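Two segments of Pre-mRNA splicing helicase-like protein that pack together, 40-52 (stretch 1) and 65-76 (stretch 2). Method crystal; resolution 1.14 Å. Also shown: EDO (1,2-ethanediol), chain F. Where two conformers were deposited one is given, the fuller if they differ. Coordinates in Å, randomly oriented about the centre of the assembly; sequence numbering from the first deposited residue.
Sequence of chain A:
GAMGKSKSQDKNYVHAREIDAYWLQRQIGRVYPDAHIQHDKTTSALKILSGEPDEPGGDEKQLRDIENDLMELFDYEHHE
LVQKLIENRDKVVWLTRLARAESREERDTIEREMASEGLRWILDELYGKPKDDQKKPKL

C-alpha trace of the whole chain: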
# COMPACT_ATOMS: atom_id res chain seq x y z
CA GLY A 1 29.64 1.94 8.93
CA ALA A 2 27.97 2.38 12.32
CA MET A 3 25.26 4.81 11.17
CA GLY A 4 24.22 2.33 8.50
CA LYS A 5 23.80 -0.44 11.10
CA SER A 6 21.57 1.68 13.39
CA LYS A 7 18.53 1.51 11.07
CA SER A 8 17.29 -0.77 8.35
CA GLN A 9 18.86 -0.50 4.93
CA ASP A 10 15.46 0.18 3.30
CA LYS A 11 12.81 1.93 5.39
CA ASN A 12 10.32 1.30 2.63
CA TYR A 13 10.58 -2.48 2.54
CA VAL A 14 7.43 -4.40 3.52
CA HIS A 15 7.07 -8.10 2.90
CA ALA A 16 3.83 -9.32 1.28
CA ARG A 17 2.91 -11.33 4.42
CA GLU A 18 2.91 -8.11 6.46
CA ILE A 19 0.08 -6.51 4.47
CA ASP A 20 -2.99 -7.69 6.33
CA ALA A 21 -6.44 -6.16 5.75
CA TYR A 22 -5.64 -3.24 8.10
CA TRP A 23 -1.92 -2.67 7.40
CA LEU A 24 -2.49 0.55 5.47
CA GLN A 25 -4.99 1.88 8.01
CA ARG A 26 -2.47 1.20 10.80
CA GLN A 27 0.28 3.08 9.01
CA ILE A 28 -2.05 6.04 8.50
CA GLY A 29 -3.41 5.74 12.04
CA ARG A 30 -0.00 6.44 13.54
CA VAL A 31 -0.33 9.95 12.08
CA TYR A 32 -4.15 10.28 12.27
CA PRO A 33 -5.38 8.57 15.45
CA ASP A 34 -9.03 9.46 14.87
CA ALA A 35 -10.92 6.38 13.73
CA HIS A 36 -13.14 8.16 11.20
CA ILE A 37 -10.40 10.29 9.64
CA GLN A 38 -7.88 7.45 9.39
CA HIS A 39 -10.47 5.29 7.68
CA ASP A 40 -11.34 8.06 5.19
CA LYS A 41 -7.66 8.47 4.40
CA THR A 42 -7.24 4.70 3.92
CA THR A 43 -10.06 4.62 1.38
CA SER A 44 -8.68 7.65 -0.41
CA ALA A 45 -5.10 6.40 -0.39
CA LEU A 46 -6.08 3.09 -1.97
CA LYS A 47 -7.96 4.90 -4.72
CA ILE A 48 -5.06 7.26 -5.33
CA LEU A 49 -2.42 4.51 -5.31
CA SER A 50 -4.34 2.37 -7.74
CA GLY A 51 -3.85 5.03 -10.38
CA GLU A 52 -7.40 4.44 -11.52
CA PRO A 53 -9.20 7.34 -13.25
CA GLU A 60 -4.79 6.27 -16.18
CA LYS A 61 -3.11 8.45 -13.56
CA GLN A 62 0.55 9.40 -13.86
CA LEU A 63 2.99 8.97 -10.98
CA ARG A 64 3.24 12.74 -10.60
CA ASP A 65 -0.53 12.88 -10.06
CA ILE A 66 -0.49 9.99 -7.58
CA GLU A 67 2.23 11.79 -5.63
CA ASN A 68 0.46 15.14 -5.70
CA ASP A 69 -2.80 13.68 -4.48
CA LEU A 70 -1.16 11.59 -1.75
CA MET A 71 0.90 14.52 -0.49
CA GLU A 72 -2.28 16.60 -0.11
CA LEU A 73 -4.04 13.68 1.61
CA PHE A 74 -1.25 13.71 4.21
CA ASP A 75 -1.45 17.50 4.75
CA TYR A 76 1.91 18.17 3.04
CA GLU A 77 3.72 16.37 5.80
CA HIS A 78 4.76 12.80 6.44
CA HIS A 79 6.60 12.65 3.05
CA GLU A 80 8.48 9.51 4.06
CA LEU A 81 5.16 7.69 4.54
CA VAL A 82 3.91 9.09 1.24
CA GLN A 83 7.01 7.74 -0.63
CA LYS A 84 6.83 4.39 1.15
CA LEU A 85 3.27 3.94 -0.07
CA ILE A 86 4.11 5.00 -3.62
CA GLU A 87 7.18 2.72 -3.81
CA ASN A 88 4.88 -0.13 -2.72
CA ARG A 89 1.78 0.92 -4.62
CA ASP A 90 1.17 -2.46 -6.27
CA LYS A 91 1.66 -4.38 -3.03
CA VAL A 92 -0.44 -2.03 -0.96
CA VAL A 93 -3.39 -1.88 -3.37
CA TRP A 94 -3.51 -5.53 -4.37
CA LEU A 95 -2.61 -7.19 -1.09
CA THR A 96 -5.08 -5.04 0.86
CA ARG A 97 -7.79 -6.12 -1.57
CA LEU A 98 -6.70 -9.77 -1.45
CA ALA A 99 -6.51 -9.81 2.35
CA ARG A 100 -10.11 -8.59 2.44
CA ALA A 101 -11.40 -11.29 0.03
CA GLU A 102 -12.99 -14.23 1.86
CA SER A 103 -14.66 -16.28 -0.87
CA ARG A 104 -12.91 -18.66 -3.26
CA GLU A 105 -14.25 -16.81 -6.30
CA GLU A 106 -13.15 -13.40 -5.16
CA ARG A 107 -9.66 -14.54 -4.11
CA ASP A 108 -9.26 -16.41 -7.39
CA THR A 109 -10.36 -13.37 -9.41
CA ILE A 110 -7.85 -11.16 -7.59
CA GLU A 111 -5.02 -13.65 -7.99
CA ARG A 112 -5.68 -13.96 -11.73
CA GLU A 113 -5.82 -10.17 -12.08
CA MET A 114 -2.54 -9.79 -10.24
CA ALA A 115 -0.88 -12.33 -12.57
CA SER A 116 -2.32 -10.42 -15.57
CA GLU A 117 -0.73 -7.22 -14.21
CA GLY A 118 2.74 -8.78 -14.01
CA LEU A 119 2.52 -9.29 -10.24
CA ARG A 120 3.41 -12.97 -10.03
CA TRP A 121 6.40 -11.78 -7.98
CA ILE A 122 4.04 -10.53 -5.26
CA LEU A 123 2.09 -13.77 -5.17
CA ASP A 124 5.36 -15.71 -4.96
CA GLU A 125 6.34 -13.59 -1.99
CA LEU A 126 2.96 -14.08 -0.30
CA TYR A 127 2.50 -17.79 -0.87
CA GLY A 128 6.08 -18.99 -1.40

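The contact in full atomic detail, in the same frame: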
# COMPACT_ATOMS: atom_id res chain seq x y z
N ASP A 40 -11.19 7.28 6.41
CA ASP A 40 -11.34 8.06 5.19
C ASP A 40 -10.05 8.08 4.40
O ASP A 40 -10.05 7.91 3.18
CB ASP A 40 -11.67 9.52 5.52
CG ASP A 40 -13.12 9.79 5.88
OD1 ASP A 40 -13.98 8.88 5.77
OD2 ASP A 40 -13.38 10.94 6.28
N LYS A 41 -8.93 8.34 5.09
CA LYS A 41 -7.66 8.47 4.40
C LYS A 41 -7.20 7.13 3.81
O LYS A 41 -6.52 7.11 2.79
CB LYS A 41 -6.62 9.10 5.31
CG LYS A 41 -6.94 10.58 5.65
CD LYS A 41 -5.80 11.39 6.23
CE LYS A 41 -6.16 12.80 6.56
NZ LYS A 41 -6.50 13.65 5.37
N THR A 42 -7.55 6.02 4.45
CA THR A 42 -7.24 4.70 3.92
C THR A 42 -7.97 4.49 2.60
O THR A 42 -7.38 4.08 1.61
CB THR A 42 -7.59 3.61 4.94
OG1 THR A 42 -6.87 3.82 6.14
CG2 THR A 42 -7.30 2.23 4.43
N THR A 43 -9.27 4.75 2.59
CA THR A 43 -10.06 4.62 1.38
C THR A 43 -9.51 5.49 0.25
O THR A 43 -9.33 5.03 -0.89
CB THR A 43 -11.53 5.00 1.67
OG1 THR A 43 -12.03 4.11 2.67
CG2 THR A 43 -12.38 4.88 0.43
N SER A 44 -9.21 6.74 0.59
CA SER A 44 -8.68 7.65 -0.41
C SER A 44 -7.29 7.23 -0.91
O SER A 44 -7.01 7.27 -2.11
CB SER A 44 -8.60 9.06 0.13
OG SER A 44 -9.89 9.54 0.42
N ALA A 45 -6.44 6.80 0.00
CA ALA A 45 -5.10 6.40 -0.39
C ALA A 45 -5.14 5.20 -1.33
O ALA A 45 -4.39 5.15 -2.31
CB ALA A 45 -4.25 6.09 0.85
N LEU A 46 -6.01 4.22 -1.07
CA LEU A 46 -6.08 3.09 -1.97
C LEU A 46 -6.52 3.53 -3.35
O LEU A 46 -5.99 3.05 -4.36
CB LEU A 46 -7.07 2.03 -1.42
CG LEU A 46 -6.52 1.31 -0.19
CD1 LEU A 46 -7.65 0.58 0.52
CD2 LEU A 46 -5.39 0.34 -0.56
N LYS A 47 -7.52 4.42 -3.43
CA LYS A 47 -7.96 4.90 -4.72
C LYS A 47 -6.84 5.63 -5.44
O LYS A 47 -6.59 5.39 -6.63
CB LYS A 47 -9.17 5.82 -4.57
CG LYS A 47 -9.80 6.22 -5.89
CD LYS A 47 -10.15 4.98 -6.76
CE LYS A 47 -10.74 5.35 -8.12
NZ LYS A 47 -11.04 4.15 -8.94
N ILE A 48 -6.17 6.54 -4.73
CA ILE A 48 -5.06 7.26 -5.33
C ILE A 48 -3.95 6.33 -5.83
O ILE A 48 -3.49 6.43 -6.96
CB ILE A 48 -4.52 8.31 -4.35
CG1 ILE A 48 -5.55 9.40 -4.09
CG2 ILE A 48 -3.24 8.92 -4.90
CD1 ILE A 48 -5.26 10.22 -2.85
N LEU A 49 -3.54 5.40 -4.98
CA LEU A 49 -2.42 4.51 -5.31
C LEU A 49 -2.72 3.62 -6.47
O LEU A 49 -1.80 3.16 -7.16
CB LEU A 49 -2.06 3.65 -4.11
CG LEU A 49 -1.35 4.37 -2.95
CD1 LEU A 49 -1.38 3.54 -1.68
CD2 LEU A 49 0.12 4.71 -3.36
N SER A 50 -3.99 3.30 -6.67
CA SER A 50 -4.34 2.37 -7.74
C SER A 50 -4.15 3.02 -9.10
O SER A 50 -4.11 2.32 -10.10
CB SER A 50 -5.78 1.92 -7.59
OG SER A 50 -6.62 2.97 -7.97
N GLY A 51 -4.02 4.34 -9.13
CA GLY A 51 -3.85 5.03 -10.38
C GLY A 51 -5.07 4.98 -11.27
O GLY A 51 -5.01 5.36 -12.43
N GLU A 52 -6.18 4.50 -10.74
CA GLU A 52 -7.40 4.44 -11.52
C GLU A 52 -7.96 5.84 -11.79
O GLU A 52 -7.79 6.75 -10.98
CB GLU A 52 -8.44 3.58 -10.79
CG GLU A 52 -8.07 2.10 -10.76
CD GLU A 52 -8.90 1.29 -9.76
OE1 GLU A 52 -9.76 1.89 -9.07
OE2 GLU A 52 -8.67 0.06 -9.65
N ASP A 65 0.81 12.61 -10.56
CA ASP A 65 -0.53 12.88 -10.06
C ASP A 65 -0.80 12.08 -8.79
O ASP A 65 -1.40 12.61 -7.84
CB ASP A 65 -1.58 12.56 -11.13
CG ASP A 65 -1.56 13.54 -12.31
OD1 ASP A 65 -1.10 14.69 -12.17
OD2 ASP A 65 -2.03 13.15 -13.41
N ILE A 66 -0.37 10.81 -8.76
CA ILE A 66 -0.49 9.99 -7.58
C ILE A 66 0.24 10.69 -6.43
O ILE A 66 -0.28 10.83 -5.32
CB ILE A 66 0.06 8.57 -7.84
CG1 ILE A 66 -0.85 7.82 -8.83
CG2 ILE A 66 0.25 7.83 -6.55
CD1 ILE A 66 -0.31 6.47 -9.29
N GLU A 67 1.48 11.11 -6.67
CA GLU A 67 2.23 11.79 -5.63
C GLU A 67 1.54 13.06 -5.15
O GLU A 67 1.45 13.32 -3.95
CB GLU A 67 3.65 12.11 -6.08
CG GLU A 67 4.48 12.59 -4.91
CD GLU A 67 5.73 13.32 -5.31
OE1 GLU A 67 6.79 13.06 -4.71
OE2 GLU A 67 5.65 14.18 -6.23
N ASN A 68 1.11 13.90 -6.09
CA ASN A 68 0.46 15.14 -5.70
C ASN A 68 -0.76 14.88 -4.82
O ASN A 68 -0.92 15.53 -3.77
CB ASN A 68 0.07 15.95 -6.93
CG ASN A 68 1.23 16.75 -7.50
OD1 ASN A 68 2.29 16.92 -6.87
ND2 ASN A 68 1.04 17.25 -8.70
N ASP A 69 -1.60 13.95 -5.22
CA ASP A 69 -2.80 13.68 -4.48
C ASP A 69 -2.49 13.09 -3.11
O ASP A 69 -3.12 13.43 -2.12
CB ASP A 69 -3.73 12.77 -5.27
CG ASP A 69 -4.34 13.46 -6.49
OD1 ASP A 69 -4.18 14.69 -6.64
OD2 ASP A 69 -4.96 12.75 -7.31
N LEU A 70 -1.52 12.19 -3.03
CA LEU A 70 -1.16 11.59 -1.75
C LEU A 70 -0.54 12.64 -0.80
O LEU A 70 -0.77 12.62 0.41
CB LEU A 70 -0.30 10.31 -1.93
CG LEU A 70 -0.41 9.20 -0.91
CD1 LEU A 70 -1.80 8.60 -0.91
CD2 LEU A 70 0.64 8.13 -1.18
N MET A 71 0.28 13.54 -1.36
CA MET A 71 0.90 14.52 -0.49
C MET A 71 -0.19 15.41 0.14
O MET A 71 -0.09 15.77 1.31
CB MET A 71 1.91 15.38 -1.25
CG MET A 71 3.18 14.59 -1.61
SD MET A 71 4.49 15.54 -2.40
CE MET A 71 3.65 16.07 -3.92
N GLU A 72 -1.19 15.82 -0.64
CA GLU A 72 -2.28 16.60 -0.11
C GLU A 72 -3.09 15.80 0.93
O GLU A 72 -3.49 16.36 1.95
CB GLU A 72 -3.20 17.04 -1.23
CG GLU A 72 -4.37 17.89 -0.73
CD GLU A 72 -5.26 18.44 -1.82
OE1 GLU A 72 -6.48 18.66 -1.58
OE2 GLU A 72 -4.76 18.68 -2.94
N LEU A 73 -3.28 14.50 0.69
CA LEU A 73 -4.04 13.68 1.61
C LEU A 73 -3.38 13.66 2.98
O LEU A 73 -4.06 13.58 4.02
CB LEU A 73 -4.14 12.26 1.05
CG LEU A 73 -5.01 11.29 1.85
CD1 LEU A 73 -6.51 11.73 1.77
CD2 LEU A 73 -4.86 9.86 1.31
N PHE A 74 -2.05 13.74 3.00
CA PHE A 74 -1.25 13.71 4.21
C PHE A 74 -0.86 15.14 4.65
O PHE A 74 0.12 15.30 5.39
CB PHE A 74 -0.04 12.79 4.02
CG PHE A 74 -0.40 11.32 4.09
CD1 PHE A 74 -0.80 10.61 2.95
CD2 PHE A 74 -0.36 10.64 5.30
CE1 PHE A 74 -1.15 9.27 3.05
CE2 PHE A 74 -0.69 9.30 5.39
CZ PHE A 74 -1.09 8.62 4.28
N ASP A 75 -1.62 16.14 4.22
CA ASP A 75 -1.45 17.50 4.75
C ASP A 75 -0.03 18.07 4.56
O ASP A 75 0.44 18.91 5.34
CB ASP A 75 -1.85 17.54 6.23
CG ASP A 75 -3.30 17.21 6.42
OD1 ASP A 75 -4.14 17.75 5.67
OD2 ASP A 75 -3.63 16.41 7.32
N TYR A 76 0.60 17.64 3.47
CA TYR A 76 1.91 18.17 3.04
C TYR A 76 2.98 17.88 4.09
O TYR A 76 4.04 18.53 4.10
CB TYR A 76 1.80 19.66 2.69
CG TYR A 76 0.70 19.95 1.70
CD1 TYR A 76 0.75 19.44 0.43
CD2 TYR A 76 -0.44 20.65 2.07
CE1 TYR A 76 -0.24 19.64 -0.47
CE2 TYR A 76 -1.44 20.87 1.17
CZ TYR A 76 -1.36 20.36 -0.09
OH TYR A 76 -2.34 20.58 -1.02
C1 EDO F . -7.05 -3.47 -7.46
O1 EDO F . -8.35 -3.89 -7.83
C2 EDO F . -6.60 -2.34 -8.37
O2 EDO F . -7.43 -1.21 -8.08
O HOH W 1 -6.41 16.08 6.86
O HOH W 2 -6.03 16.22 3.80

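The centre of this contact is apolar and is built around Ile-48 and Leu-73. The side chain of Ile-48 sits in a hole formed by Ile-66, Asp-69, Leu-70 and Leu-73. Leu-73 returns the arrangement, filling a hole among Lys-41, Ser-44, Ala-45 and Ile-48. The two knobs also touch each other, Ile-48 CD1 lying 4.2 Å from Leu-73 CD2.

The backbones make this interlocking possible. Helix 40-50 and helix 65-73 run nearly antiparallel, at 167°, and their axes approach to 9.1 Å. Lys-41 therefore lies near Leu-73, Ala-45 near Leu-70 and Ile-48 near Ile-66. The CA atoms of Ile-48 and Ile-66 are 5.8 Å apart, the tightest of these three pairs. Ala-45 has a small side chain, and both leucines reach it: its CB is 3.9 Å from Leu-70 CD1 and 3.8 Å from Leu-73 CD2. Leu-49 starts out pointing away, but its end comes back, with CD2 4.1 Å from Leu-70 CD2.

At the end of the first helix, Gly-51 leaves helical geometry with positive phi, a conformation that favours glycine. Its CA packs 4.0 Å from Ile-66 CD1.

The polar edge lies at the other end, around Lys-41. Its aliphatic part packs on Leu-73, CG to CD1 at 4.1 Å. Its NZ then donates a hydrogen bond to Leu-73 O at 2.8 Å, using a carbonyl at the C-terminal end of the second helix. This is the only direct hydrogen bond between the stretches. Asp-75 OD2 is 4.4 Å from Lys-41 NZ, too far for a salt bridge, but water 1 connects them. It accepts from Lys-41 NZ at 2.9 Å and lies 2.8 Å from Asp-75 OD2, to which it can donate.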